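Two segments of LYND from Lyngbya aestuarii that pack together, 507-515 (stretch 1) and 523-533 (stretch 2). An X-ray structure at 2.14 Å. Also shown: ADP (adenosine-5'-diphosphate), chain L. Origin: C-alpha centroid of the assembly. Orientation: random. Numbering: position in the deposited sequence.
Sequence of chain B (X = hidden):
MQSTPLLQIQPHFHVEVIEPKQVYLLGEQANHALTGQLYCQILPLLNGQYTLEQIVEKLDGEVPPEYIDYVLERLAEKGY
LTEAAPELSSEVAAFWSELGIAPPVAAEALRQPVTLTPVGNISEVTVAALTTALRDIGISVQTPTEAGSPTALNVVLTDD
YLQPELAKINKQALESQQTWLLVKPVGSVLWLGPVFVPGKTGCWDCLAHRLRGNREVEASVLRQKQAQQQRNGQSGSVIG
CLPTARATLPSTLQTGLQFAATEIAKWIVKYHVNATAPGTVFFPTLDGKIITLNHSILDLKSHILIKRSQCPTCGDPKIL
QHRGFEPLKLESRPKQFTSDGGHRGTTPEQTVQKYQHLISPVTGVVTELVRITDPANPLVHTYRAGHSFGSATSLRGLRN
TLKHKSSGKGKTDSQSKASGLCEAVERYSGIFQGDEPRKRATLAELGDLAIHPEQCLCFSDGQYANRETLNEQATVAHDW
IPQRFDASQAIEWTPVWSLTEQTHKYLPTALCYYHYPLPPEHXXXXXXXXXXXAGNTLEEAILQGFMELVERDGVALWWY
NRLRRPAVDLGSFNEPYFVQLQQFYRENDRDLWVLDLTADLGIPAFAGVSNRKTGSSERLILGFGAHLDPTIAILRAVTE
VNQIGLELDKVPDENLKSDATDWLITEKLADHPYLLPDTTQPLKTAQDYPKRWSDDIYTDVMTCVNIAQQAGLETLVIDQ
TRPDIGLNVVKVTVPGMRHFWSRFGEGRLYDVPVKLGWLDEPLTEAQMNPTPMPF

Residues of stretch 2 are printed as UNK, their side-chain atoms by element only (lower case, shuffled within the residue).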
# COMPACT_ATOMS: atom_id res chain seq x y z
N LEU B 507 37.04 16.93 -11.63
CA LEU B 507 36.29 18.16 -11.42
C LEU B 507 36.40 18.55 -9.96
O LEU B 507 36.60 17.69 -9.10
CB LEU B 507 34.82 18.00 -11.80
CG LEU B 507 34.47 18.11 -13.28
CD1 LEU B 507 34.64 16.77 -13.95
CD2 LEU B 507 33.05 18.60 -13.47
N PRO B 508 36.25 19.86 -9.66
CA PRO B 508 36.19 20.23 -8.24
C PRO B 508 35.03 19.51 -7.53
O PRO B 508 33.95 19.38 -8.09
CB PRO B 508 36.00 21.75 -8.26
CG PRO B 508 35.63 22.10 -9.66
CD PRO B 508 36.18 21.03 -10.54
N THR B 509 35.28 19.03 -6.32
CA THR B 509 34.28 18.32 -5.54
C THR B 509 33.03 19.17 -5.36
O THR B 509 31.92 18.65 -5.25
CB THR B 509 34.85 17.91 -4.16
OG1 THR B 509 36.07 17.16 -4.35
CG2 THR B 509 33.88 17.05 -3.39
N ALA B 510 33.22 20.49 -5.35
CA ALA B 510 32.11 21.43 -5.14
C ALA B 510 31.06 21.34 -6.24
O ALA B 510 29.91 21.72 -6.04
CB ALA B 510 32.65 22.84 -5.02
N LEU B 511 31.47 20.87 -7.42
CA LEU B 511 30.55 20.71 -8.55
C LEU B 511 29.86 19.35 -8.57
O LEU B 511 28.79 19.21 -9.16
CB LEU B 511 31.30 20.91 -9.87
CG LEU B 511 31.43 22.34 -10.39
CD1 LEU B 511 32.22 22.33 -11.68
CD2 LEU B 511 30.07 22.99 -10.63
N CYS B 512 30.47 18.36 -7.93
CA CYS B 512 30.04 16.97 -8.04
C CYS B 512 28.98 16.57 -7.02
O CYS B 512 28.28 15.58 -7.23
CB CYS B 512 31.26 16.06 -7.90
SG CYS B 512 32.51 16.29 -9.18
N TYR B 513 28.86 17.31 -5.93
CA TYR B 513 27.92 16.98 -4.87
C TYR B 513 27.23 18.22 -4.32
O TYR B 513 27.77 19.33 -4.40
CB TYR B 513 28.64 16.25 -3.74
CG TYR B 513 29.39 15.03 -4.21
CD1 TYR B 513 28.74 13.82 -4.40
CD2 TYR B 513 30.76 15.10 -4.48
CE1 TYR B 513 29.42 12.70 -4.83
CE2 TYR B 513 31.45 13.98 -4.91
CZ TYR B 513 30.77 12.79 -5.09
OH TYR B 513 31.45 11.68 -5.52
N TYR B 514 26.04 18.03 -3.77
CA TYR B 514 25.30 19.11 -3.13
C TYR B 514 25.95 19.53 -1.82
O TYR B 514 26.48 18.69 -1.08
CB TYR B 514 23.84 18.70 -2.84
CG TYR B 514 23.01 18.37 -4.06
CD1 TYR B 514 22.98 19.22 -5.15
CD2 TYR B 514 22.26 17.20 -4.11
CE1 TYR B 514 22.22 18.92 -6.26
CE2 TYR B 514 21.50 16.89 -5.22
CZ TYR B 514 21.48 17.76 -6.29
OH TYR B 514 20.71 17.45 -7.39
N HIS B 515 25.86 20.82 -1.53
CA HIS B 515 26.24 21.37 -0.24
C HIS B 515 27.66 20.99 0.18
O HIS B 515 27.89 20.63 1.32
CB HIS B 515 25.24 20.93 0.84
CG HIS B 515 23.83 21.33 0.55
ND1 HIS B 515 22.90 20.45 0.04
CD2 HIS B 515 23.20 22.52 0.66
CE1 HIS B 515 21.75 21.07 -0.13
NE2 HIS B 515 21.90 22.33 0.24
N UNK B 523 34.17 30.76 -2.65
CA UNK B 523 32.96 30.02 -3.01
C UNK B 523 32.74 30.10 -4.51
O UNK B 523 31.97 30.93 -4.98
n UNK B 523 30.15 31.18 0.90
c UNK B 523 31.83 30.39 -0.73
n UNK B 523 29.99 32.03 3.02
c UNK B 523 30.31 31.03 2.21
c UNK B 523 31.75 30.57 -2.24
c UNK B 523 30.47 30.16 -0.11
n UNK B 523 30.79 29.91 2.72
N UNK B 524 33.41 29.23 -5.25
CA UNK B 524 33.45 29.33 -6.71
C UNK B 524 32.42 28.45 -7.40
O UNK B 524 32.37 28.41 -8.63
c UNK B 524 34.84 28.97 -7.23
c UNK B 524 36.53 26.12 -5.41
c UNK B 524 35.30 25.22 -7.25
c UNK B 524 36.11 27.38 -5.76
c UNK B 524 36.13 25.03 -6.15
c UNK B 524 35.29 27.59 -6.86
c UNK B 524 34.90 26.49 -7.60
N UNK B 525 31.58 27.76 -6.63
CA UNK B 525 30.55 26.91 -7.22
C UNK B 525 29.53 26.46 -6.18
O UNK B 525 29.85 26.36 -5.01
c UNK B 525 31.19 25.69 -7.87
N UNK B 526 28.32 26.19 -6.66
CA UNK B 526 27.29 25.47 -5.91
C UNK B 526 26.85 24.28 -6.75
O UNK B 526 26.45 24.44 -7.91
n UNK B 526 25.37 29.31 -3.37
n UNK B 526 23.41 30.47 -3.78
c UNK B 526 26.27 27.31 -4.46
c UNK B 526 26.08 26.36 -5.62
c UNK B 526 25.11 28.28 -4.37
n UNK B 526 24.88 31.22 -2.18
c UNK B 526 24.55 30.33 -3.11
N UNK B 527 26.95 23.08 -6.19
CA UNK B 527 26.53 21.87 -6.90
C UNK B 527 25.08 21.95 -7.32
O UNK B 527 24.20 22.21 -6.50
N UNK B 528 24.83 21.75 -8.61
CA UNK B 528 23.47 21.81 -9.14
C UNK B 528 22.96 20.41 -9.46
O UNK B 528 23.70 19.42 -9.36
o UNK B 528 24.82 23.16 -12.22
c UNK B 528 23.40 22.73 -10.38
o UNK B 528 24.49 21.06 -11.72
c UNK B 528 24.30 22.27 -11.51
N UNK B 529 21.70 20.32 -9.86
CA UNK B 529 21.03 19.04 -10.07
C UNK B 529 21.05 18.61 -11.53
O UNK B 529 20.55 17.55 -11.87
c UNK B 529 19.58 19.12 -9.57
o UNK B 529 18.82 20.06 -10.31
N UNK B 530 21.63 19.43 -12.41
CA UNK B 530 21.60 19.14 -13.84
C UNK B 530 22.49 17.94 -14.22
O UNK B 530 23.69 17.94 -13.99
c UNK B 530 22.02 20.37 -14.65
o UNK B 530 21.01 19.29 -16.52
n UNK B 530 22.32 21.08 -16.94
c UNK B 530 21.74 20.20 -16.12
N UNK B 531 21.87 16.94 -14.83
CA UNK B 531 22.57 15.72 -15.20
C UNK B 531 22.46 14.65 -14.14
O UNK B 531 22.86 13.51 -14.36
N UNK B 532 21.94 15.02 -12.97
CA UNK B 532 21.74 14.06 -11.90
C UNK B 532 20.56 13.17 -12.23
O UNK B 532 19.51 13.66 -12.65
o UNK B 532 23.30 16.31 -10.86
n UNK B 532 23.01 15.40 -8.81
c UNK B 532 21.49 14.76 -10.57
c UNK B 532 22.68 15.55 -10.09
N UNK B 533 20.73 11.87 -12.04
CA UNK B 533 19.65 10.93 -12.29
C UNK B 533 19.84 9.63 -11.51
O UNK B 533 20.96 9.27 -11.12
c UNK B 533 19.54 10.64 -13.78
PB ADP L . 12.85 14.63 -13.99
O1B ADP L . 14.35 14.74 -14.06
O2B ADP L . 12.13 15.42 -15.04
O3B ADP L . 12.32 14.83 -12.60
PA ADP L . 11.46 12.08 -13.82
O1A ADP L . 10.98 11.20 -14.94
O2A ADP L . 10.44 12.83 -12.98
O3A ADP L . 12.59 13.08 -14.39
O5' ADP L . 12.33 11.16 -12.84
C5' ADP L . 12.74 11.63 -11.57
C4' ADP L . 13.91 10.78 -11.10
O4' ADP L . 13.47 9.45 -10.81
C3' ADP L . 14.97 10.64 -12.18
O3' ADP L . 16.24 10.64 -11.56
C2' ADP L . 14.73 9.30 -12.83
O2' ADP L . 15.94 8.67 -13.25
C1' ADP L . 14.08 8.52 -11.70
N9 ADP L . 13.09 7.55 -12.23
C8 ADP L . 11.93 7.85 -12.87
N7 ADP L . 11.26 6.72 -13.19
C5 ADP L . 11.99 5.68 -12.75
C6 ADP L . 11.86 4.21 -12.77
N6 ADP L . 10.77 3.65 -13.35
N1 ADP L . 12.84 3.47 -12.21
C2 ADP L . 13.92 4.04 -11.64
N3 ADP L . 14.10 5.38 -11.59
C4 ADP L . 13.19 6.23 -12.12
O HOH W 1 28.36 21.71 -3.73
O HOH W 2 27.22 21.06 -10.29
O HOH W 3 26.12 18.65 -7.97
O HOH W 4 24.65 22.72 -3.75

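Position 523 carries seven side-chain atoms, three carbons and a nitrogen leading to a carbon with two more nitrogens. This guanidinium makes it Arg523; its CB points away from stretch 1 and the chain makes no contact there. Position 524 has one carbon followed by a six-membered ring of carbons with no polar atom, which is Phe524. Its ring reaches stretch 1, with CE1 3.7 Å from Pro508 CB, which lies at the ring edge, and 4.2 Å from Ala510 CB.

At 525 a single carbon follows CA, giving Ala525. The methyl points toward stretch 1, where its CB lies 4.0 Å from Leu511 CD2 and 4.3 Å from Ala510 CB. Although the CB of Leu511 points away from stretch 2, the end of its side chain comes nearer and so meets this methyl. Position 526 repeats the pattern of three carbons, a nitrogen and a carbon bearing two nitrogens; Arg526 is exposed, its CB directed away from the contact and its chain extended with chi2 and chi3 both t.

Position 527 has no side-chain atoms and is Gly527. Gly527 CA lies 4.5 Å from Leu511 CA and 3.8 Å from Tyr513 O. An ideal CB here would point toward stretch 1 and fall 2.3 Å from Tyr513 O, a clash, so the close approach of the backbones depends on the absence of a side chain.

Position 528 bears two carbons, the second carrying two oxygens. This carboxylate identifies Asp528, whose CB points away while its main-chain O sits 3.5 Å from Tyr514 CE1. At 529 one carbon bears one oxygen, hence Ser529; its CB lies 3.0 Å from Tyr514 OH. Position 530 has two carbons, the second holding one oxygen and one nitrogen. The atoms fit Asn530, which does not touch stretch 1 but donates a weak hydrogen bond from its N to Asp528 OD1 (3.4 Å).

No side-chain atoms follow CA at 531. Gly531 has phi/psi of 94/-10, where a CB would be jammed against the preceding carbonyl O; it occupies the third place of a type II turn. The turn closes at 532, whose two carbons, oxygen and nitrogen give Asn532, with its N hydrogen-bonded to Ser529 O at 3.1 Å. Its ND2 lies 3.4 Å from Tyr514 OH, at an angle too poor for a hydrogen bond. The single carbon at 533 defines Ala533, beyond reach of stretch 1 but with CA 3.5 Å from ADP O3'.

The contact combines an apolar patch with a water-linked backbone seam, and no direct hydrogen bond crosses it. Water 1 donates to Ala510 O (2.8 Å) and Tyr513 O (2.5 Å) and accepts from Gly527 N (3.1 Å). Water 2 joins Leu511 O (2.7 Å) to Asp528 N (3.0 Å), thereby satisfying polar backbone atoms that do not pair directly. Tyr514 extends the packing along stretch 2 as far as Asn532.

Stretch 2 (523-533) RFARGDSNGNA
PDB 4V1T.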